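Local coordinates for ActII protein (Streptomyces coelicolor, PDB 2OPT) that acts as a TetR-family transcriptional repressor that binds actinorhodin and its precursor (S)-DNPA, and probably contacts DNA through a helix-turn-helix, at the interface of chains A and B. Residues are numbered along the deposited sequence; one frame, centred on the assembly and turned at random. Chains: chain A/B, ActII protein.

Contact 1: the interface of chains A and B. Residues chain A 129-130, 133; chain B 195, 200, 203-204, 207.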
ATOM      1  N   GLU A 129     -14.026  11.180 -11.657  1.00 41.91           N
ATOM      2  CA  GLU A 129     -13.760  10.046 -10.757  1.00 41.60           C
ATOM      3  C   GLU A 129     -12.427   9.400 -11.035  1.00 38.72           C
ATOM      4  O   GLU A 129     -11.785   8.919 -10.125  1.00 37.85           O
ATOM      5  CB  GLU A 129     -14.822   8.953 -10.838  1.00 42.79           C
ATOM      6  CG  GLU A 129     -16.085   9.263  -9.993  1.00 46.28           C
ATOM      7  CD  GLU A 129     -17.011   8.044  -9.823  1.00 51.00           C
ATOM      8  OE1 GLU A 129     -16.739   6.961 -10.447  1.00 54.98           O
ATOM      9  OE2 GLU A 129     -18.016   8.190  -9.056  1.00 55.98           O
ATOM     10  N   LEU A 130     -12.061   9.314 -12.306  1.00 37.30           N
ATOM     11  CA  LEU A 130     -10.812   8.655 -12.727  1.00 36.37           C
ATOM     12  C   LEU A 130      -9.612   9.521 -12.341  1.00 34.07           C
ATOM     13  O   LEU A 130      -8.479   9.052 -11.988  1.00 33.79           O
ATOM     14  CB  LEU A 130     -10.843   8.413 -14.259  1.00 37.23           C
ATOM     15  CG  LEU A 130      -9.568   7.855 -14.950  1.00 35.57           C
ATOM     16  CD1 LEU A 130      -9.333   6.475 -14.460  1.00 37.21           C
ATOM     17  CD2 LEU A 130      -9.794   7.772 -16.440  1.00 36.21           C
ATOM     18  N   TYR A 133      -9.639   9.349  -8.274  1.00 33.20           N
ATOM     19  CA  TYR A 133      -9.153   8.025  -7.873  1.00 32.77           C
ATOM     20  C   TYR A 133      -7.715   7.763  -8.347  1.00 32.78           C
ATOM     21  O   TYR A 133      -6.895   7.187  -7.592  1.00 32.04           O
ATOM     22  CB  TYR A 133     -10.124   6.887  -8.265  1.00 36.70           C
ATOM     23  CG  TYR A 133      -9.615   5.562  -7.766  1.00 37.97           C
ATOM     24  CD1 TYR A 133      -9.799   5.175  -6.436  1.00 42.48           C
ATOM     25  CD2 TYR A 133      -8.923   4.704  -8.622  1.00 37.56           C
ATOM     26  CE1 TYR A 133      -9.285   3.975  -5.969  1.00 43.04           C
ATOM     27  CE2 TYR A 133      -8.389   3.499  -8.164  1.00 36.10           C
ATOM     28  CZ  TYR A 133      -8.558   3.155  -6.847  1.00 41.44           C
ATOM     29  OH  TYR A 133      -8.038   1.957  -6.429  1.00 41.74           O
TER
ATOM     30  N   LEU B 195     -15.367   8.311  -2.376  1.00 62.21           N
ATOM     31  CA  LEU B 195     -15.750   7.147  -3.243  1.00 61.76           C
ATOM     32  C   LEU B 195     -16.202   5.864  -2.551  1.00 62.79           C
ATOM     33  O   LEU B 195     -15.504   5.339  -1.677  1.00 63.14           O
ATOM     34  CB  LEU B 195     -14.665   6.762  -4.266  1.00 57.45           C
ATOM     35  CG  LEU B 195     -14.686   7.443  -5.646  1.00 57.66           C
ATOM     36  CD1 LEU B 195     -13.509   6.965  -6.473  1.00 49.69           C
ATOM     37  CD2 LEU B 195     -16.017   7.282  -6.409  1.00 57.88           C
ATOM     38  N   ARG B 200     -14.523   2.198  -6.069  1.00 42.05           N
ATOM     39  CA  ARG B 200     -13.075   2.344  -6.150  1.00 41.04           C
ATOM     40  C   ARG B 200     -12.343   1.053  -6.433  1.00 38.08           C
ATOM     41  O   ARG B 200     -11.348   1.070  -7.145  1.00 39.30           O
ATOM     42  CB  ARG B 200     -12.483   3.070  -4.974  1.00 42.83           C
ATOM     43  CG  ARG B 200     -12.941   2.690  -3.648  1.00 47.22           C
ATOM     44  CD  ARG B 200     -12.507   3.820  -2.678  1.00 53.05           C
ATOM     45  NE  ARG B 200     -11.192   3.510  -2.181  1.00 55.61           N
ATOM     46  CZ  ARG B 200     -10.170   4.344  -2.131  1.00 61.06           C
ATOM     47  NH1 ARG B 200      -9.030   3.871  -1.651  1.00 63.31           N
ATOM     48  NH2 ARG B 200     -10.280   5.627  -2.539  1.00 62.93           N
ATOM     49  N   LEU B 203     -12.779   0.399 -10.194  1.00 34.82           N
ATOM     50  CA  LEU B 203     -12.009   1.328 -10.957  1.00 36.47           C
ATOM     51  C   LEU B 203     -10.542   0.932 -10.974  1.00 34.20           C
ATOM     52  O   LEU B 203      -9.903   0.883 -12.037  1.00 36.44           O
ATOM     53  CB  LEU B 203     -12.129   2.750 -10.387  1.00 39.21           C
ATOM     54  CG  LEU B 203     -12.857   3.798 -11.215  1.00 45.05           C
ATOM     55  CD1 LEU B 203     -12.840   5.096 -10.438  1.00 47.92           C
ATOM     56  CD2 LEU B 203     -12.215   3.963 -12.615  1.00 48.01           C
ATOM     57  N   GLY B 204      -9.986   0.717  -9.780  1.00 33.21           N
ATOM     58  CA  GLY B 204      -8.571   0.376  -9.628  1.00 31.09           C
ATOM     59  C   GLY B 204      -8.280  -0.950 -10.317  1.00 30.89           C
ATOM     60  O   GLY B 204      -7.269  -1.078 -10.937  1.00 31.17           O
ATOM     61  N   ILE B 207      -8.097  -0.273 -14.094  1.00 30.20           N
ATOM     62  CA  ILE B 207      -6.905   0.447 -14.401  1.00 30.52           C
ATOM     63  C   ILE B 207      -5.731  -0.506 -14.472  1.00 30.50           C
ATOM     64  O   ILE B 207      -4.987  -0.455 -15.445  1.00 32.66           O
ATOM     65  CB  ILE B 207      -6.611   1.596 -13.375  1.00 31.04           C
ATOM     66  CG1 ILE B 207      -7.647   2.721 -13.528  1.00 34.00           C
ATOM     67  CG2 ILE B 207      -5.168   2.146 -13.590  1.00 32.97           C
ATOM     68  CD1 ILE B 207      -7.852   3.638 -12.269  1.00 34.57           C
TER
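Helix 128-150 of chain A lies against helix 197-216 of chain B and the loop residue B:Leu195 just ahead of it, in the ligand-binding and dimerisation region typical of TetR-family repressors. A:Tyr133 carries the patch and hides 77 Å² against the partner. With CG anti to the backbone N (chi1 -177°), one face of its ring lies against the backbone of helix 197-216, B:Leu203 CB and B:Arg200 O standing over that face, and B:Gly204 CA meets CE2 obliquely at 3.5 Å. Lacking a side chain, the glycine lets the phenol lie close. Under the rim of the same face, B:Arg200 CB meets CE1 at 3.5 Å. The arginine then bends at chi3 and brings one face of its guanidinium over CE1, the two planes standing 83° apart, so an edge of the tyrosine is turned to the flat of the arginine. At the opposite edge, in the ring plane, B:Ile207 CD1 lies 3.9 Å from A:Tyr133 CD2, and the same methyl meets A:Leu130 CD1. Closer to the backbone of chain A, A:Tyr133 CB is touched by two leucine methyls, CD1 of B:Leu195 at 3.8 Å and CD1 of B:Leu203 at 3.9 Å. The other methyl of B:Leu195, CD2, packs against the A:Glu129 carboxylate, 3.6 Å from CD.

Contact 2: the interface of chains A and B. Residues chain A 111, 114-115, 118; chain B 184-185, 188, 192.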
ATOM      1  N   MET A 111      -1.725  20.403   0.213  1.00 31.77           N
ATOM      2  CA  MET A 111      -2.870  20.862  -0.538  0.50 33.07           C
ATOM      3  C   MET A 111      -2.455  21.495  -1.883  1.00 31.99           C
ATOM      4  O   MET A 111      -3.069  21.228  -2.870  1.00 31.51           O
ATOM      5  CB  MET A 111      -3.767  21.766   0.320  0.50 34.43           C
ATOM      6  CG  MET A 111      -3.150  23.118   0.704  0.50 36.37           C
ATOM      7  SD  MET A 111      -4.296  24.306   1.436  0.50 40.56           S
ATOM      8  CE  MET A 111      -5.766  24.066   0.394  0.50 40.58           C
ATOM      9  N   MET A 114      -1.608  18.664  -4.186  1.00 29.06           N
ATOM     10  CA  MET A 114      -2.766  17.945  -4.629  1.00 31.20           C
ATOM     11  C   MET A 114      -3.507  18.738  -5.716  1.00 29.72           C
ATOM     12  O   MET A 114      -3.969  18.182  -6.714  1.00 31.81           O
ATOM     13  CB  MET A 114      -3.706  17.639  -3.455  1.00 29.25           C
ATOM     14  CG  MET A 114      -4.681  16.493  -3.848  1.00 34.03           C
ATOM     15  SD  MET A 114      -5.801  15.951  -2.528  1.00 42.39           S
ATOM     16  CE  MET A 114      -4.665  15.732  -1.156  1.00 40.55           C
ATOM     17  N   GLU A 115      -3.641  20.034  -5.519  1.00 29.44           N
ATOM     18  CA  GLU A 115      -4.207  20.884  -6.561  1.00 28.10           C
ATOM     19  C   GLU A 115      -3.467  20.735  -7.887  1.00 27.01           C
ATOM     20  O   GLU A 115      -4.068  20.607  -8.931  1.00 27.19           O
ATOM     21  CB  GLU A 115      -4.213  22.326  -6.079  1.00 30.00           C
ATOM     22  CG  GLU A 115      -4.817  23.377  -7.052  1.00 31.00           C
ATOM     23  CD  GLU A 115      -6.239  23.144  -7.429  1.00 34.54           C
ATOM     24  OE1 GLU A 115      -7.037  22.606  -6.640  1.00 34.30           O
ATOM     25  OE2 GLU A 115      -6.588  23.568  -8.551  1.00 36.72           O
ATOM     26  N   MET A 118      -4.007  17.200  -9.386  1.00 27.92           N
ATOM     27  CA  MET A 118      -5.275  17.072 -10.038  1.00 28.25           C
ATOM     28  C   MET A 118      -5.337  17.924 -11.297  1.00 29.78           C
ATOM     29  O   MET A 118      -5.937  17.509 -12.274  1.00 30.55           O
ATOM     30  CB  MET A 118      -6.386  17.506  -9.088  1.00 28.05           C
ATOM     31  CG  MET A 118      -6.542  16.524  -7.943  1.00 29.07           C
ATOM     32  SD  MET A 118      -6.902  14.835  -8.507  1.00 32.47           S
ATOM     33  CE  MET A 118      -6.245  13.908  -7.147  1.00 33.51           C
TER
ATOM     34  N   ASN B 184      -9.511  22.844  -8.857  1.00 33.46           N
ATOM     35  CA  ASN B 184      -9.605  21.387  -8.984  1.00 33.62           C
ATOM     36  C   ASN B 184     -10.011  20.720  -7.689  1.00 33.33           C
ATOM     37  O   ASN B 184     -10.807  19.775  -7.717  1.00 33.48           O
ATOM     38  CB  ASN B 184      -8.285  20.784  -9.513  1.00 33.48           C
ATOM     39  CG  ASN B 184      -8.029  21.179 -10.929  1.00 35.83           C
ATOM     40  OD1 ASN B 184      -8.577  20.589 -11.856  1.00 36.45           O
ATOM     41  ND2 ASN B 184      -7.201  22.191 -11.116  1.00 37.13           N
ATOM     42  N   LEU B 185      -9.434  21.139  -6.551  1.00 33.04           N
ATOM     43  CA  LEU B 185      -9.848  20.536  -5.260  1.00 33.44           C
ATOM     44  C   LEU B 185     -11.287  20.851  -4.926  1.00 33.97           C
ATOM     45  O   LEU B 185     -12.026  20.021  -4.383  1.00 36.29           O
ATOM     46  CB  LEU B 185      -8.962  20.999  -4.118  1.00 33.26           C
ATOM     47  CG  LEU B 185      -7.696  20.204  -3.830  1.00 32.85           C
ATOM     48  CD1 LEU B 185      -7.336  19.212  -4.885  1.00 34.03           C
ATOM     49  CD2 LEU B 185      -6.661  21.164  -3.604  1.00 31.46           C
ATOM     50  N   LEU B 188     -13.442  18.596  -7.463  1.00 39.41           N
ATOM     51  CA  LEU B 188     -13.325  17.165  -7.168  1.00 38.28           C
ATOM     52  C   LEU B 188     -13.569  16.830  -5.690  1.00 38.50           C
ATOM     53  O   LEU B 188     -13.167  15.759  -5.223  1.00 37.29           O
ATOM     54  CB  LEU B 188     -11.926  16.665  -7.607  1.00 36.68           C
ATOM     55  CG  LEU B 188     -11.638  16.792  -9.108  1.00 36.00           C
ATOM     56  CD1 LEU B 188     -10.195  16.439  -9.488  1.00 33.63           C
ATOM     57  CD2 LEU B 188     -12.645  15.879  -9.831  1.00 37.00           C
ATOM     58  N   ILE B 192     -12.755  12.949  -4.223  1.00 51.42           N
ATOM     59  CA  ILE B 192     -11.515  12.850  -3.442  1.00 49.65           C
ATOM     60  C   ILE B 192     -11.799  12.272  -2.052  1.00 52.91           C
ATOM     61  O   ILE B 192     -11.100  11.363  -1.575  1.00 51.38           O
ATOM     62  CB  ILE B 192     -10.797  14.219  -3.355  1.00 48.97           C
ATOM     63  CG1 ILE B 192     -10.196  14.593  -4.725  1.00 43.47           C
ATOM     64  CG2 ILE B 192      -9.718  14.214  -2.268  1.00 48.28           C
ATOM     65  CD1 ILE B 192      -9.660  15.980  -4.816  1.00 42.02           C
TER
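Carboxylate oxygen OE2 of A:Glu115 accepts two hydrogen bonds from B:Asn184, one from the backbone and one from the side chain, where helix 108-123 of one TetR-family subunit meets the start of helix 183-187 of the other. The backbone N of B:Asn184 binds OE2 at 3.0 Å through the syn lone pair, the side facing the other oxygen. Its amide nitrogen ND2 also lies 3.0 Å from OE2 but approaches from above the carboxylate, 46° out of that plane, while OE2 stays close to the plane of the amide. The second oxygen, OE1, takes the backbone N-H of B:Leu185 at 2.8 Å, again on the syn side. Together the bonds fix the rotation of the carboxylate and cap the first turn of the short helix, whose N-terminal dipole would probably favour a negative charge here. A bend at chi2 (59°) turns the glutamate's end toward this turn. Beneath the polar grip, B:Leu185 spreads over the surface of helix 108-123: CD2 touches A:Glu115 CB at 3.7 Å, and CD1 meets A:Met114 CG at 3.9 Å, the two side chains crossing at about a right angle. A:Met118 extends the apolar strip, its CB 3.8 Å from B:Asn184 CB and its sulfur SD 3.8 Å from B:Leu188 CD1. B:Ile192 borders the strip beside the thioether of A:Met114.

Contact 3: the interface of chains A and B. Residues chain A 118, 122, 128, 131-132; chain B 187-188, 191-192.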
ATOM      1  N   MET A 118      -4.007  17.200  -9.386  1.00 27.92           N
ATOM      2  CA  MET A 118      -5.275  17.072 -10.038  1.00 28.25           C
ATOM      3  C   MET A 118      -5.337  17.924 -11.297  1.00 29.78           C
ATOM      4  O   MET A 118      -5.937  17.509 -12.274  1.00 30.55           O
ATOM      5  CB  MET A 118      -6.386  17.506  -9.088  1.00 28.05           C
ATOM      6  CG  MET A 118      -6.542  16.524  -7.943  1.00 29.07           C
ATOM      7  SD  MET A 118      -6.902  14.835  -8.507  1.00 32.47           S
ATOM      8  CE  MET A 118      -6.245  13.908  -7.147  1.00 33.51           C
ATOM      9  N   ARG A 122      -6.406  15.860 -14.743  1.00 36.10           N
ATOM     10  CA  ARG A 122      -7.484  16.372 -15.589  1.00 38.86           C
ATOM     11  C   ARG A 122      -7.061  16.925 -16.945  1.00 40.03           C
ATOM     12  O   ARG A 122      -7.786  16.805 -17.928  1.00 41.84           O
ATOM     13  CB  ARG A 122      -8.305  17.424 -14.841  1.00 40.27           C
ATOM     14  CG  ARG A 122      -8.916  16.878 -13.580  1.00 44.29           C
ATOM     15  CD  ARG A 122     -10.372  17.170 -13.523  1.00 51.16           C
ATOM     16  NE  ARG A 122     -10.566  18.435 -12.869  1.00 59.29           N
ATOM     17  CZ  ARG A 122     -11.668  19.177 -12.899  1.00 61.92           C
ATOM     18  NH1 ARG A 122     -12.757  18.778 -13.567  1.00 63.98           N
ATOM     19  NH2 ARG A 122     -11.651  20.340 -12.247  1.00 62.53           N
ATOM     20  N   ASP A 128     -13.849  13.111 -13.901  1.00 43.84           N
ATOM     21  CA  ASP A 128     -13.679  13.486 -12.492  1.00 43.42           C
ATOM     22  C   ASP A 128     -13.294  12.301 -11.588  1.00 42.20           C
ATOM     23  O   ASP A 128     -12.378  12.428 -10.807  1.00 40.60           O
ATOM     24  CB  ASP A 128     -14.974  14.117 -11.949  1.00 45.63           C
ATOM     25  CG  ASP A 128     -15.292  15.483 -12.563  1.00 49.55           C
ATOM     26  OD1 ASP A 128     -14.499  15.998 -13.376  1.00 50.65           O
ATOM     27  OD2 ASP A 128     -16.344  16.051 -12.204  1.00 52.81           O
ATOM     28  N   ALA A 131      -9.837  10.820 -12.424  1.00 33.71           N
ATOM     29  CA  ALA A 131      -8.781  11.794 -12.055  1.00 32.45           C
ATOM     30  C   ALA A 131      -8.515  11.730 -10.546  1.00 32.90           C
ATOM     31  O   ALA A 131      -7.386  11.579 -10.083  1.00 33.95           O
ATOM     32  CB  ALA A 131      -9.218  13.190 -12.418  1.00 33.48           C
ATOM     33  N   ALA A 132      -9.582  11.868  -9.785  1.00 34.09           N
ATOM     34  CA  ALA A 132      -9.552  11.787  -8.341  1.00 34.23           C
ATOM     35  C   ALA A 132      -9.021  10.453  -7.852  1.00 33.47           C
ATOM     36  O   ALA A 132      -8.027  10.416  -7.111  1.00 33.96           O
ATOM     37  CB  ALA A 132     -10.947  12.053  -7.795  1.00 34.27           C
TER
ATOM     38  N   HIS B 187     -13.763  21.468  -7.180  1.00 39.45           N
ATOM     39  CA  HIS B 187     -14.554  20.683  -8.128  1.00 41.97           C
ATOM     40  C   HIS B 187     -14.602  19.168  -7.816  1.00 41.80           C
ATOM     41  O   HIS B 187     -15.673  18.544  -7.880  1.00 43.79           O
ATOM     42  CB  HIS B 187     -14.038  20.933  -9.550  1.00 43.28           C
ATOM     43  CG  HIS B 187     -14.794  20.177 -10.594  1.00 47.74           C
ATOM     44  ND1 HIS B 187     -16.026  20.583 -11.054  1.00 52.29           N
ATOM     45  CD2 HIS B 187     -14.515  19.017 -11.232  1.00 47.99           C
ATOM     46  CE1 HIS B 187     -16.463  19.718 -11.953  1.00 55.91           C
ATOM     47  NE2 HIS B 187     -15.564  18.757 -12.078  1.00 53.79           N
ATOM     48  N   LEU B 188     -13.442  18.596  -7.463  1.00 39.41           N
ATOM     49  CA  LEU B 188     -13.325  17.165  -7.168  1.00 38.28           C
ATOM     50  C   LEU B 188     -13.569  16.830  -5.690  1.00 38.50           C
ATOM     51  O   LEU B 188     -13.167  15.759  -5.223  1.00 37.29           O
ATOM     52  CB  LEU B 188     -11.926  16.665  -7.607  1.00 36.68           C
ATOM     53  CG  LEU B 188     -11.638  16.792  -9.108  1.00 36.00           C
ATOM     54  CD1 LEU B 188     -10.195  16.439  -9.488  1.00 33.63           C
ATOM     55  CD2 LEU B 188     -12.645  15.879  -9.831  1.00 37.00           C
ATOM     56  N   PRO B 191     -15.540  13.227  -5.090  1.00 52.96           N
ATOM     57  CA  PRO B 191     -14.706  12.065  -5.430  1.00 52.75           C
ATOM     58  C   PRO B 191     -13.451  11.870  -4.547  1.00 51.79           C
ATOM     59  O   PRO B 191     -13.111  10.740  -4.200  1.00 53.28           O
ATOM     60  CB  PRO B 191     -14.260  12.340  -6.875  1.00 51.87           C
ATOM     61  CG  PRO B 191     -15.082  13.407  -7.403  1.00 52.86           C
ATOM     62  CD  PRO B 191     -15.964  13.979  -6.288  1.00 53.99           C
ATOM     63  N   ILE B 192     -12.755  12.949  -4.223  1.00 51.42           N
ATOM     64  CA  ILE B 192     -11.515  12.850  -3.442  1.00 49.65           C
ATOM     65  C   ILE B 192     -11.799  12.272  -2.052  1.00 52.91           C
ATOM     66  O   ILE B 192     -11.100  11.363  -1.575  1.00 51.38           O
ATOM     67  CB  ILE B 192     -10.797  14.219  -3.355  1.00 48.97           C
ATOM     68  CG1 ILE B 192     -10.196  14.593  -4.725  1.00 43.47           C
ATOM     69  CG2 ILE B 192      -9.718  14.214  -2.268  1.00 48.28           C
ATOM     70  CD1 ILE B 192      -9.660  15.980  -4.816  1.00 42.02           C
TER
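This part of the two-fold interface between ActR subunits, consistent with the dimer usual for TetR-family regulators, sets a histidine-aspartate-arginine cluster beside an apolar patch and ties helices 108-123 and 128-150 of chain A to the 183-194 region of chain B. B:His187 makes the polar link. With its CG anti to the backbone N (chi1 -180°), the imidazole extends toward A:Asp128 at the start of helix 128-150, and NE2 donates to carboxylate oxygen OD2 at 2.8 Å. The bond is bent: OD2 is met from above the carboxylate plane and itself lies 36° out of the ring plane, the two flat groups being nearly perpendicular. A contact from NE2 to OD1 is weak. The guanidinium of A:Arg122 is parallel to the imidazole within 9° but offset beyond its CD2 edge, with CZ 3.3 Å from B:His187 CD2, and NH1 forms a salt bridge with A:Asp128 OD1 at 3.3 Å within chain A. The carboxylate thus serves both donors; the arginine helps to position it, and its charge would probably favour an ionised aspartate. B:Leu188 fits between the two chain A helices: its CD1 faces A:Arg122 NE at 3.9 Å, while CD2 rests 3.6 Å from A:Asp128 CB. One turn further along helix 128-150, the methyl of A:Ala132 meets B:Ile192 CG1 at 4.1 Å and presses more tightly on the proline ring, CB to B:Pro191 CB at 3.5 Å.

Contacts 2 and 3 are neighbours, their C-alpha centres about 6 Å apart, and share A:Met118, B:Leu188 and B:Ile192, so the apolar surface continues from one to the other. Contact 1 lies about 10 Å from contact 3 and 15 Å from contact 2. Helix 128-150 of chain A takes part in contacts 1 and 3, helix 108-123 in contacts 2 and 3, which places contact 3 as the bridge. On chain B the surface runs through successive elements from helix 183-187 to helix 197-216. Two-fold symmetry repeats all three with the chains exchanged, joining the subunits along two such strips.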